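PDB 3HUF: DNA repair and telomere maintenance protein nbs1 from Schizosaccharomyces pombe, which acts in the MRN complex in DNA double-strand break repair and telomere maintenance, binding phosphorylated partners such as Ctp1 through its N-terminal FHA and BRCT domains. Local coordinates for residues L53-K58 and G137-L142; R114-Q119 and T148-M153; S131-L136 and Q182-V187; Y167-K172 and Q214-P219; V174-S179 and P199-C204. All coordinates share one frame; numbering follows the deposited sequence.

Interaction 1 (L53-K58 and G137-L142); sequences LTPSEK and GIPTGL
Pro-55 and Glu-57 meet Pro-139 and Thr-140 in an interdomain contact, part apolar and part water-bridged, that sets a loop of the FHA domain against strand 140-141, an outermost strand of the parallel sheet of the first BRCT domain. The two prolines make the apolar half: Pro-55 CB lies 3.9 Å from Pro-139 CG. The Pro-55 ring also rests on the backbone before that residue, with CG 4.1 Å from Ile-138 C and CD facing Gly-137 CA. Gly-137, at positive phi, closes the preceding helix in a Schellman motif and turns the chain toward the strand. On the BRCT side, Pro-139 also touches Asp-59 and Tyr-60 of helix 57-62. Glu-57 makes the polar half from the start of that helix. Its CG is anti to the backbone N (chi1 -163°) and the chain bends at chi2, bringing the carboxylate to the strand although CB points away from it; OE2 ends 2.8 Å from Thr-140 O. One water donates to Glu-57 OE1 at 2.9 Å and bonds to Thr-140 OG1 at 2.8 Å. A second accepts from Thr-140 N at 3.2 Å and gives a weak bond to Glu-57 OE1.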
# COMPACT_ATOMS: atom_id res chain seq x y z
N LEU A 53 15.78 2.80 -8.46
CA LEU A 53 15.47 4.22 -8.38
C LEU A 53 14.39 4.42 -7.34
O LEU A 53 13.63 3.53 -7.02
CB LEU A 53 15.09 4.85 -9.74
CG LEU A 53 16.09 4.70 -10.88
CD1 LEU A 53 15.58 5.41 -12.15
CD2 LEU A 53 17.51 5.20 -10.47
N THR A 54 14.35 5.63 -6.81
CA THR A 54 13.36 6.07 -5.86
C THR A 54 11.97 6.16 -6.60
O THR A 54 11.91 6.27 -7.83
CB THR A 54 13.96 7.40 -5.33
OG1 THR A 54 13.99 7.48 -3.90
CG2 THR A 54 13.47 8.60 -6.01
N PRO A 55 10.84 6.03 -5.88
CA PRO A 55 9.57 6.03 -6.64
C PRO A 55 9.11 7.39 -7.18
O PRO A 55 9.53 8.42 -6.68
CB PRO A 55 8.56 5.49 -5.62
CG PRO A 55 9.16 5.84 -4.27
CD PRO A 55 10.65 5.80 -4.43
N SER A 56 8.28 7.39 -8.23
CA SER A 56 7.66 8.64 -8.69
C SER A 56 6.24 8.72 -8.14
O SER A 56 5.71 7.72 -7.66
CB SER A 56 7.64 8.76 -10.21
OG SER A 56 8.69 8.02 -10.83
N GLU A 57 5.65 9.90 -8.24
CA GLU A 57 4.30 10.13 -7.73
C GLU A 57 3.28 9.24 -8.43
O GLU A 57 2.38 8.71 -7.80
CB GLU A 57 3.92 11.62 -7.85
CG GLU A 57 2.71 12.01 -6.97
CD GLU A 57 2.72 11.33 -5.56
OE1 GLU A 57 3.63 11.65 -4.76
OE2 GLU A 57 1.83 10.51 -5.26
N LYS A 58 3.48 9.03 -9.73
CA LYS A 58 2.63 8.15 -10.52
C LYS A 58 2.50 6.74 -10.00
O LYS A 58 1.44 6.14 -10.14
CB LYS A 58 3.07 8.15 -11.98
CG LYS A 58 4.35 7.42 -12.29
CD LYS A 58 4.82 7.78 -13.69
CE LYS A 58 6.11 7.10 -14.01
NZ LYS A 58 6.74 7.74 -15.19
N GLY A 137 11.49 3.00 -0.83
CA GLY A 137 10.78 2.49 -2.03
C GLY A 137 9.27 2.49 -1.90
O GLY A 137 8.57 1.75 -2.62
N ILE A 138 8.76 3.30 -0.98
CA ILE A 138 7.33 3.31 -0.70
C ILE A 138 6.70 4.59 -1.27
O ILE A 138 6.94 5.67 -0.76
CB ILE A 138 6.99 3.14 0.83
CG1 ILE A 138 7.57 1.82 1.36
CG2 ILE A 138 5.43 3.16 1.07
CD1 ILE A 138 7.67 1.76 2.94
N PRO A 139 5.91 4.47 -2.36
CA PRO A 139 5.18 5.64 -2.87
C PRO A 139 4.13 6.11 -1.87
O PRO A 139 3.56 5.29 -1.12
CB PRO A 139 4.53 5.14 -4.17
CG PRO A 139 5.25 3.84 -4.52
CD PRO A 139 5.65 3.26 -3.18
N THR A 140 3.89 7.42 -1.87
CA THR A 140 2.98 8.05 -0.93
C THR A 140 2.16 9.09 -1.67
O THR A 140 2.55 9.54 -2.77
CB THR A 140 3.75 8.77 0.17
OG1 THR A 140 4.75 9.60 -0.45
CG2 THR A 140 4.44 7.79 1.10
N GLY A 141 1.04 9.50 -1.06
CA GLY A 141 0.17 10.51 -1.65
C GLY A 141 -0.96 10.88 -0.72
O GLY A 141 -1.09 10.32 0.37
N LEU A 142 -1.79 11.81 -1.18
CA LEU A 142 -2.89 12.36 -0.41
C LEU A 142 -4.22 11.90 -1.01
O LEU A 142 -5.13 11.51 -0.29
CB LEU A 142 -2.81 13.89 -0.46
CG LEU A 142 -2.95 14.70 0.84
CD1 LEU A 142 -4.40 14.88 1.29
CD2 LEU A 142 -2.09 14.11 1.97
O HOH W 1 4.43 11.96 -2.01
O HOH W 2 5.42 8.72 -4.35

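Interaction 2 (R114-Q119 and T148-M153); sequences RSMCIQ and TTHFVM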
# COMPACT_ATOMS: atom_id res chain seq x y z
N ARG A 114 6.70 -6.33 -3.85
CA ARG A 114 5.54 -6.44 -2.99
C ARG A 114 4.84 -5.08 -2.98
O ARG A 114 5.50 -4.07 -2.76
CB ARG A 114 5.97 -6.82 -1.56
CG ARG A 114 4.82 -7.15 -0.59
CD ARG A 114 5.31 -7.85 0.75
NE ARG A 114 5.84 -9.21 0.59
CZ ARG A 114 5.11 -10.30 0.35
NH1 ARG A 114 3.78 -10.19 0.21
NH2 ARG A 114 5.69 -11.49 0.23
N SER A 115 3.53 -5.07 -3.21
CA SER A 115 2.72 -3.84 -3.19
C SER A 115 2.74 -3.16 -1.85
O SER A 115 2.53 -3.79 -0.81
CB SER A 115 1.26 -4.15 -3.52
OG SER A 115 1.13 -4.50 -4.88
N MET A 116 3.00 -1.86 -1.86
CA MET A 116 2.97 -1.06 -0.65
C MET A 116 3.00 0.38 -1.08
O MET A 116 4.03 0.87 -1.58
CB MET A 116 4.15 -1.37 0.27
CG MET A 116 3.96 -0.84 1.68
SD MET A 116 5.35 -1.23 2.77
CE MET A 116 4.58 -0.69 4.30
N CYS A 117 1.85 1.04 -0.92
CA CYS A 117 1.67 2.45 -1.23
C CYS A 117 0.89 3.04 -0.08
O CYS A 117 -0.15 2.50 0.29
CB CYS A 117 0.86 2.65 -2.53
SG CYS A 117 1.72 2.21 -4.05
N ILE A 118 1.39 4.14 0.45
CA ILE A 118 0.85 4.70 1.70
C ILE A 118 0.13 6.03 1.46
O ILE A 118 0.74 6.99 1.00
CB ILE A 118 1.96 4.82 2.80
CG1 ILE A 118 2.47 3.42 3.22
CG2 ILE A 118 1.43 5.58 4.01
CD1 ILE A 118 3.48 3.43 4.37
N GLN A 119 -1.17 6.06 1.75
CA GLN A 119 -1.93 7.29 1.65
C GLN A 119 -1.92 8.02 2.99
O GLN A 119 -2.02 7.37 4.03
CB GLN A 119 -3.38 7.03 1.22
CG GLN A 119 -4.25 8.31 1.17
CD GLN A 119 -5.62 8.05 0.61
OE1 GLN A 119 -6.11 6.93 0.65
NE2 GLN A 119 -6.26 9.08 0.07
N THR A 148 -3.23 1.97 -3.19
CA THR A 148 -3.01 2.17 -1.74
C THR A 148 -3.17 0.86 -1.00
O THR A 148 -4.18 0.17 -1.19
CB THR A 148 -4.04 3.15 -1.16
OG1 THR A 148 -3.84 4.44 -1.74
CG2 THR A 148 -3.88 3.29 0.35
N THR A 149 -2.17 0.52 -0.20
CA THR A 149 -2.26 -0.62 0.72
C THR A 149 -2.45 -0.18 2.18
O THR A 149 -3.02 -0.91 2.97
CB THR A 149 -1.01 -1.54 0.63
OG1 THR A 149 0.16 -0.75 0.87
CG2 THR A 149 -0.89 -2.17 -0.76
N HIS A 150 -1.94 1.02 2.53
CA HIS A 150 -2.00 1.48 3.93
C HIS A 150 -2.41 2.92 3.96
O HIS A 150 -2.09 3.68 3.03
CB HIS A 150 -0.64 1.35 4.61
CG HIS A 150 -0.18 -0.07 4.75
ND1 HIS A 150 0.33 -0.79 3.69
CD2 HIS A 150 -0.13 -0.89 5.83
CE1 HIS A 150 0.66 -2.00 4.10
NE2 HIS A 150 0.41 -2.08 5.40
N PHE A 151 -3.11 3.30 5.03
CA PHE A 151 -3.64 4.64 5.17
C PHE A 151 -3.25 5.17 6.52
O PHE A 151 -3.56 4.55 7.53
CB PHE A 151 -5.17 4.63 5.05
CG PHE A 151 -5.80 5.99 5.20
CD1 PHE A 151 -5.99 6.80 4.10
CD2 PHE A 151 -6.20 6.46 6.46
CE1 PHE A 151 -6.56 8.07 4.24
CE2 PHE A 151 -6.78 7.72 6.61
CZ PHE A 151 -6.97 8.52 5.49
N VAL A 152 -2.58 6.33 6.54
CA VAL A 152 -2.17 6.96 7.79
C VAL A 152 -3.21 7.96 8.26
O VAL A 152 -3.33 9.03 7.67
CB VAL A 152 -0.85 7.75 7.65
CG1 VAL A 152 -0.37 8.22 9.03
CG2 VAL A 152 0.20 6.91 6.94
N MET A 153 -3.94 7.62 9.32
CA MET A 153 -4.90 8.56 9.90
C MET A 153 -4.16 9.57 10.74
O MET A 153 -3.10 9.25 11.29
CB MET A 153 -5.93 7.83 10.76
CG MET A 153 -5.32 6.83 11.70
SD MET A 153 -6.35 6.30 13.09
CE MET A 153 -7.93 6.11 12.37
O HOH W 3 -6.57 5.43 -1.75
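Thr-149 OG1 accepts from Cys-117 N at 3.0 Å where the parallel strands 118-120 and 150-152 of the first BRCT domain come together. The hydroxyl sits between its own backbone N and carbonyl carbon (chi1 56°), turned to the neighbouring chain, while CG2 lies over the backbone of Ser-115. OG1 is also bonded to His-150 ND1 at 2.8 Å, either atom being a possible donor. An alanine here would probably leave Cys-117 N and His-150 ND1 without this partner and the imidazole freer to turn. Met-116, extended with CG anti to the backbone N (chi1 -165°), carries CE over one face of that imidazole, offset toward the rim. Cys-117 O takes two donors, Thr-149 N and His-150 N; Gln-119 N to His-150 O and Val-152 N to Gln-119 O continue the parallel pairing. Beside His-150, Ile-118 CG2 presses tightly on Val-152 CG2 at 3.4 Å. On the other face of the sheet the extended Gln-119 brings its amide to the edge of the Phe-151 ring, OE1 3.5 Å from CD1 and the planes 81° apart. Its NE2 bonds to Leu-142 O, and a water lies between OE1 and Thr-148 OG1. The chemistry thus differs by face: a hydroxyl bonded to ND1 helps to set the turn of the His-150 ring, whereas at Phe-151 an amide bonded through NE2 lies against an aromatic rim.

Interaction 3 (S131-L136 and Q182-V187); sequences SNLNLL and QYLSTV
Leu-133 lays CD2 against CD1 of Leu-184 at 3.7 Å, the two side chains crossing at about a right angle. CD2 also comes near Leu-184 CB. Leu-136, a turn further on, has CG anti to its carbonyl carbon (chi1 -59°). Its CD1, anti to CA (chi2 -180°), lies 3.7 Å from Leu-184 O and 3.9 Å from Val-187 CG2. CD2 of Leu-136 meets the same valine methyl, so the fork of the leucine straddles it, again nearly at a right angle. On the more exposed side Asn-132 brings its amide alongside Ser-185, with ND2 3.6 Å from Ser-185 CB and OD1 beside Ser-185 CA. The serine hydroxyl turns back to the preceding turn and donates to Gln-182 O at 2.7 Å. A type I turn from Leu-184 to Val-187 brings the valine against the Leu-136 methyls. No hydrogen bond joins the two segments. The contact pairs the C-terminal ends of helices 123-134 and 178-184, which in the BRCT fold lie on the same face of the parallel sheet; Leu-133 reaches down to Ile-118 and Phe-120 of strand 118-120, while Leu-184 and Val-187 touch Leu-197 in the loop before helix 198-209.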
# COMPACT_ATOMS: atom_id res chain seq x y z
N SER A 131 9.58 11.87 2.07
CA SER A 131 10.98 11.63 1.75
C SER A 131 11.54 10.37 2.44
O SER A 131 12.21 9.56 1.80
CB SER A 131 11.81 12.88 2.06
OG SER A 131 13.19 12.60 2.12
N ASN A 132 11.23 10.21 3.73
CA ASN A 132 11.56 9.03 4.52
C ASN A 132 11.08 7.76 3.83
O ASN A 132 11.87 6.84 3.62
CB ASN A 132 10.87 9.16 5.90
CG ASN A 132 11.35 8.16 6.95
OD1 ASN A 132 10.86 7.02 7.03
ND2 ASN A 132 12.26 8.61 7.84
N LEU A 133 9.80 7.72 3.47
CA LEU A 133 9.19 6.49 2.91
C LEU A 133 9.64 6.25 1.49
O LEU A 133 9.88 5.12 1.10
CB LEU A 133 7.67 6.50 3.01
CG LEU A 133 7.08 6.80 4.39
CD1 LEU A 133 5.58 6.64 4.39
CD2 LEU A 133 7.70 5.92 5.51
N ASN A 134 9.79 7.32 0.72
CA ASN A 134 10.28 7.22 -0.64
C ASN A 134 11.66 6.54 -0.69
O ASN A 134 11.92 5.72 -1.56
CB ASN A 134 10.27 8.59 -1.34
CG ASN A 134 8.84 9.16 -1.53
OD1 ASN A 134 7.81 8.45 -1.40
ND2 ASN A 134 8.77 10.46 -1.80
N LEU A 135 12.52 6.88 0.27
CA LEU A 135 13.86 6.30 0.37
C LEU A 135 13.85 4.81 0.70
O LEU A 135 14.83 4.14 0.44
CB LEU A 135 14.72 7.07 1.37
CG LEU A 135 15.06 8.48 0.91
CD1 LEU A 135 15.54 9.34 2.07
CD2 LEU A 135 16.08 8.47 -0.22
N LEU A 136 12.73 4.31 1.23
CA LEU A 136 12.51 2.88 1.39
C LEU A 136 11.89 2.21 0.16
O LEU A 136 11.78 1.00 0.13
CB LEU A 136 11.59 2.60 2.60
CG LEU A 136 12.04 3.09 3.97
CD1 LEU A 136 11.03 2.73 5.07
CD2 LEU A 136 13.44 2.54 4.30
N GLN A 182 7.11 5.86 12.81
CA GLN A 182 8.31 5.94 13.63
C GLN A 182 9.15 4.65 13.52
O GLN A 182 10.37 4.71 13.40
CB GLN A 182 7.94 6.26 15.09
CG GLN A 182 7.43 7.69 15.27
CD GLN A 182 6.95 7.97 16.69
OE1 GLN A 182 7.11 7.13 17.58
NE2 GLN A 182 6.38 9.16 16.90
N TYR A 183 8.47 3.51 13.54
CA TYR A 183 9.08 2.23 13.24
C TYR A 183 9.76 2.22 11.87
O TYR A 183 10.93 1.87 11.78
CB TYR A 183 8.05 1.10 13.36
CG TYR A 183 8.49 -0.25 12.83
CD1 TYR A 183 9.56 -0.93 13.41
CD2 TYR A 183 7.82 -0.86 11.78
CE1 TYR A 183 9.97 -2.18 12.92
CE2 TYR A 183 8.21 -2.11 11.29
CZ TYR A 183 9.28 -2.76 11.87
OH TYR A 183 9.67 -4.00 11.40
N LEU A 184 9.06 2.60 10.81
CA LEU A 184 9.70 2.67 9.48
C LEU A 184 10.95 3.56 9.40
O LEU A 184 11.87 3.30 8.62
CB LEU A 184 8.71 3.09 8.40
CG LEU A 184 7.57 2.13 8.09
CD1 LEU A 184 6.74 2.67 6.94
CD2 LEU A 184 8.10 0.73 7.76
N SER A 185 11.01 4.61 10.23
CA SER A 185 12.15 5.51 10.20
C SER A 185 13.42 4.83 10.75
O SER A 185 14.53 5.37 10.64
CB SER A 185 11.84 6.82 10.93
OG SER A 185 11.87 6.65 12.34
N THR A 186 13.24 3.63 11.31
CA THR A 186 14.29 2.83 11.93
C THR A 186 15.15 2.01 10.92
O THR A 186 16.33 1.74 11.19
CB THR A 186 13.65 1.88 13.01
OG1 THR A 186 13.43 2.61 14.23
CG2 THR A 186 14.50 0.65 13.29
N VAL A 187 14.58 1.67 9.77
CA VAL A 187 15.01 0.50 8.98
C VAL A 187 15.92 0.63 7.72
O VAL A 187 16.27 -0.41 7.13
CB VAL A 187 13.77 -0.34 8.52
CG1 VAL A 187 12.93 -0.80 9.71
CG2 VAL A 187 12.93 0.43 7.54

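Interaction 4 (Y167-K172 and Q214-P219); sequences YAFLKK and QFPSSP
Phe-215 meets Phe-169 near the start of the loop, its CD2 3.5 Å from Phe-169 CD1 and over one face of that ring, offset toward the rim. The pair is oblique, with centroids 5.1 Å apart and planes at 56°. Pro-216 follows and sets CD 3.7 Å from Phe-169 CE2. Past Ser-217 the chain returns at Ser-218, whose carbonyl carbon lies 3.5 Å from Phe-169 CZ; its hydroxyl caps helix 219-222 at Asp-221 N. Pro-219 then closes over the opposite face of the phenylalanine: CG stands above the ring centre, 4.3 Å from the centroid, in a CH-pi contact. The same CG lies near Phe-169 O, and CB packs at 3.9 Å on CG of Lys-172, the positive-phi residue of the Schellman motif that ends helix 163-170. Phe-169 is directed into this bend by its CG, anti to the backbone N (chi1 -171°). An alanine here would probably open a gap between Phe-215 and Pro-219, leaving both rings without the aromatic surface they share. The loop bends round the end of helix 163-170, on the way from the first BRCT sheet to the second. Phe-169 also touches Phe-205 and Ile-209 of helix 198-209, and Leu-170 reaches helix 238-246.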
# COMPACT_ATOMS: atom_id res chain seq x y z
N TYR A 167 -13.46 5.69 4.64
CA TYR A 167 -13.33 5.10 3.33
C TYR A 167 -12.26 4.02 3.29
O TYR A 167 -12.52 2.93 2.78
CB TYR A 167 -13.06 6.17 2.27
CG TYR A 167 -13.15 5.63 0.86
CD1 TYR A 167 -14.25 4.86 0.45
CD2 TYR A 167 -12.15 5.91 -0.07
CE1 TYR A 167 -14.34 4.37 -0.84
CE2 TYR A 167 -12.24 5.43 -1.37
CZ TYR A 167 -13.32 4.67 -1.75
OH TYR A 167 -13.37 4.19 -3.04
N ALA A 168 -11.07 4.31 3.85
CA ALA A 168 -10.00 3.33 3.93
C ALA A 168 -10.44 2.09 4.70
O ALA A 168 -10.18 0.96 4.27
CB ALA A 168 -8.78 3.93 4.57
N PHE A 169 -11.09 2.29 5.84
CA PHE A 169 -11.62 1.19 6.63
C PHE A 169 -12.54 0.27 5.81
O PHE A 169 -12.42 -0.96 5.86
CB PHE A 169 -12.40 1.75 7.82
CG PHE A 169 -12.81 0.72 8.81
CD1 PHE A 169 -11.88 0.16 9.67
CD2 PHE A 169 -14.14 0.30 8.89
CE1 PHE A 169 -12.25 -0.79 10.60
CE2 PHE A 169 -14.51 -0.64 9.82
CZ PHE A 169 -13.57 -1.19 10.67
N LEU A 170 -13.45 0.89 5.07
CA LEU A 170 -14.45 0.16 4.31
C LEU A 170 -13.90 -0.60 3.11
O LEU A 170 -14.35 -1.71 2.85
CB LEU A 170 -15.58 1.10 3.87
CG LEU A 170 -16.56 1.43 5.00
CD1 LEU A 170 -17.39 2.62 4.60
CD2 LEU A 170 -17.44 0.24 5.28
N LYS A 171 -12.93 -0.02 2.40
CA LYS A 171 -12.32 -0.75 1.28
C LYS A 171 -11.20 -1.71 1.71
O LYS A 171 -10.41 -2.20 0.89
CB LYS A 171 -11.92 0.18 0.10
CG LYS A 171 -11.27 1.51 0.45
CD LYS A 171 -10.70 2.19 -0.80
CE LYS A 171 -9.59 3.20 -0.45
NZ LYS A 171 -8.69 3.49 -1.64
N LYS A 172 -11.15 -1.99 3.02
CA LYS A 172 -10.26 -2.99 3.62
C LYS A 172 -8.77 -2.66 3.57
O LYS A 172 -7.91 -3.54 3.58
CB LYS A 172 -10.57 -4.41 3.12
CG LYS A 172 -11.95 -4.90 3.57
CD LYS A 172 -12.51 -5.97 2.66
CE LYS A 172 -13.78 -6.56 3.25
NZ LYS A 172 -14.22 -7.78 2.50
N GLN A 214 -14.90 5.21 17.21
CA GLN A 214 -14.96 5.75 15.87
C GLN A 214 -14.97 4.60 14.87
O GLN A 214 -15.17 4.81 13.67
CB GLN A 214 -13.79 6.70 15.62
CG GLN A 214 -13.82 7.98 16.47
CD GLN A 214 -15.00 8.89 16.13
OE1 GLN A 214 -15.17 9.29 14.98
NE2 GLN A 214 -15.83 9.20 17.13
N PHE A 215 -14.75 3.38 15.37
CA PHE A 215 -14.72 2.18 14.54
C PHE A 215 -15.64 1.11 15.10
O PHE A 215 -15.79 1.01 16.32
CB PHE A 215 -13.32 1.59 14.48
CG PHE A 215 -12.33 2.44 13.73
CD1 PHE A 215 -11.52 3.34 14.41
CD2 PHE A 215 -12.22 2.32 12.35
CE1 PHE A 215 -10.61 4.12 13.72
CE2 PHE A 215 -11.33 3.09 11.64
CZ PHE A 215 -10.52 3.98 12.31
N PRO A 216 -16.26 0.30 14.22
CA PRO A 216 -16.87 -0.93 14.71
C PRO A 216 -15.82 -2.04 14.71
O PRO A 216 -14.64 -1.76 14.52
CB PRO A 216 -17.98 -1.21 13.69
CG PRO A 216 -17.47 -0.62 12.42
CD PRO A 216 -16.46 0.47 12.77
N SER A 217 -16.24 -3.29 14.94
CA SER A 217 -15.31 -4.42 15.02
C SER A 217 -14.52 -4.70 13.73
O SER A 217 -13.32 -5.00 13.77
CB SER A 217 -16.06 -5.68 15.47
OG SER A 217 -16.39 -5.62 16.86
N SER A 218 -15.19 -4.58 12.59
CA SER A 218 -14.62 -5.02 11.32
C SER A 218 -15.23 -4.23 10.16
O SER A 218 -16.32 -3.67 10.29
CB SER A 218 -14.91 -6.51 11.12
OG SER A 218 -16.28 -6.72 10.84
N PRO A 219 -14.52 -4.18 9.02
CA PRO A 219 -15.15 -3.70 7.79
C PRO A 219 -16.42 -4.49 7.44
O PRO A 219 -17.41 -3.90 6.98
CB PRO A 219 -14.07 -3.92 6.73
CG PRO A 219 -12.81 -3.85 7.49
CD PRO A 219 -13.10 -4.50 8.81

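Interaction 5 (V174-S179 and P199-C204); sequences VIIDDS and PDALEC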
# COMPACT_ATOMS: atom_id res chain seq x y z
N VAL A 174 -5.37 -1.24 5.24
CA VAL A 174 -4.77 -1.31 6.57
C VAL A 174 -4.56 0.11 7.10
O VAL A 174 -3.91 0.93 6.49
CB VAL A 174 -3.42 -2.09 6.52
CG1 VAL A 174 -2.78 -2.18 7.91
CG2 VAL A 174 -3.62 -3.48 5.94
N ILE A 175 -5.15 0.41 8.26
CA ILE A 175 -5.05 1.75 8.81
C ILE A 175 -3.90 1.81 9.80
O ILE A 175 -3.80 1.01 10.71
CB ILE A 175 -6.39 2.21 9.43
CG1 ILE A 175 -7.46 2.32 8.33
CG2 ILE A 175 -6.22 3.55 10.19
CD1 ILE A 175 -8.84 2.52 8.89
N ILE A 176 -2.99 2.75 9.59
CA ILE A 176 -1.86 2.85 10.49
C ILE A 176 -1.81 4.24 11.07
O ILE A 176 -2.64 5.10 10.74
CB ILE A 176 -0.54 2.53 9.74
CG1 ILE A 176 -0.42 3.39 8.48
CG2 ILE A 176 -0.47 1.04 9.41
CD1 ILE A 176 0.87 3.17 7.70
N ASP A 177 -0.83 4.47 11.94
CA ASP A 177 -0.60 5.81 12.43
C ASP A 177 0.88 6.11 12.57
O ASP A 177 1.73 5.32 12.17
CB ASP A 177 -1.38 6.09 13.72
CG ASP A 177 -0.96 5.20 14.90
OD1 ASP A 177 -1.69 5.23 15.90
OD2 ASP A 177 0.08 4.50 14.87
N ASP A 178 1.13 7.29 13.14
CA ASP A 178 2.43 7.83 13.51
C ASP A 178 3.40 6.82 14.12
O ASP A 178 4.58 6.79 13.76
CB ASP A 178 2.15 8.92 14.56
CG ASP A 178 3.20 9.97 14.61
OD1 ASP A 178 3.09 10.93 13.82
OD2 ASP A 178 4.12 9.85 15.47
N SER A 179 2.92 6.00 15.05
CA SER A 179 3.78 5.02 15.75
C SER A 179 4.39 3.99 14.78
O SER A 179 5.54 3.59 14.95
CB SER A 179 3.02 4.33 16.90
OG SER A 179 2.03 3.44 16.40
N PRO A 199 3.68 -7.23 8.97
CA PRO A 199 2.87 -7.62 10.10
C PRO A 199 2.73 -6.57 11.20
O PRO A 199 1.75 -6.58 11.91
CB PRO A 199 3.61 -8.86 10.64
CG PRO A 199 4.37 -9.38 9.48
CD PRO A 199 4.83 -8.13 8.82
N ASP A 200 3.73 -5.69 11.36
CA ASP A 200 3.66 -4.67 12.41
C ASP A 200 2.60 -3.66 12.03
O ASP A 200 1.95 -3.09 12.90
CB ASP A 200 4.99 -3.93 12.61
CG ASP A 200 6.00 -4.74 13.40
OD1 ASP A 200 7.11 -5.00 12.87
OD2 ASP A 200 5.73 -5.12 14.55
N ALA A 201 2.43 -3.44 10.73
CA ALA A 201 1.35 -2.57 10.26
C ALA A 201 -0.04 -3.11 10.62
O ALA A 201 -0.93 -2.34 11.00
CB ALA A 201 1.47 -2.34 8.77
N LEU A 202 -0.22 -4.43 10.50
CA LEU A 202 -1.48 -5.09 10.82
C LEU A 202 -1.72 -5.05 12.32
O LEU A 202 -2.86 -4.89 12.75
CB LEU A 202 -1.51 -6.54 10.32
CG LEU A 202 -1.45 -6.73 8.80
CD1 LEU A 202 -1.03 -8.15 8.44
CD2 LEU A 202 -2.78 -6.37 8.11
N GLU A 203 -0.65 -5.20 13.11
CA GLU A 203 -0.77 -5.14 14.57
C GLU A 203 -1.16 -3.75 15.01
O GLU A 203 -1.98 -3.58 15.92
CB GLU A 203 0.53 -5.56 15.26
CG GLU A 203 0.66 -7.05 15.51
CD GLU A 203 -0.53 -7.61 16.27
OE1 GLU A 203 -0.78 -7.18 17.42
OE2 GLU A 203 -1.22 -8.49 15.72
N CYS A 204 -0.55 -2.75 14.38
CA CYS A 204 -0.88 -1.35 14.61
C CYS A 204 -2.37 -1.11 14.33
O CYS A 204 -3.08 -0.53 15.15
CB CYS A 204 -0.00 -0.46 13.72
SG CYS A 204 -0.35 1.32 13.86
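Strand 174-176, through Val-174 and Ile-176, passes beneath helix 199-204 nearly perpendicular to it, the short axes approaching to 7.3 Å at an angle of 78°. Val-174 points at the helix and splits its methyls between two residues. CG1, anti to the backbone N (chi1 -180°), lies 3.6 Å from Ala-201 O, while CG2 meets Leu-202 CD2 at 3.7 Å, those two side chains crossing at about a right angle. Ile-176 rests its CG2 on Ala-201, 3.9 Å from CB; the small alanine is consistent with the close approach of strand and helix, and its methyl also touches the His-150 ring of the next strand. Further along, Cys-204 reaches toward the start of helix 178-184. Its SG, anti to the backbone N (chi1 178°), ends 3.4 Å from Asp-177 OD2 and near Ile-176 CA. That carboxylate is already engaged as the N-cap of helix 178-184. Ser-179 OG donates to OD2 at 2.7 Å on its syn side, and Ser-179 N adds a weak bond to the same oxygen, so one acceptor oxygen is shared within the helix's first turn. The polar cap thereby lies at one end of an otherwise apolar contact. Strand 174-176 is an outermost strand of the parallel BRCT sheet, and the helix above it belongs to the connection toward the second sheet, an arrangement consistent with the helical linker of tandem BRCT domains.

How the interactions relate
Interactions 1, 2 and 5 step across one parallel sheet, joining strands 140-141, 118-120, 150-152 and 174-176. Pro-139 O pairs with Ile-118 N at 2.9 Å between interactions 1 and 2, and Phe-151 O with Ile-176 N at 2.8 Å between 2 and 5. Interaction 3 rests on the sheet through Ile-118, whose CD1 is 3.8 Å from Leu-133 CD1. Interaction 4 lies across the sheet from it: Phe-151 CG meets Ala-168 CB at 3.7 Å. The centres of interactions 3 and 4 are about 26 Å apart. Interaction 1 joins the FHA domain to the first BRCT sheet, and interaction 4 lies toward the second BRCT domain. A thiocyanate ion, probably from crystallisation, lies about 5 Å from the Met-116 side chain of interaction 2.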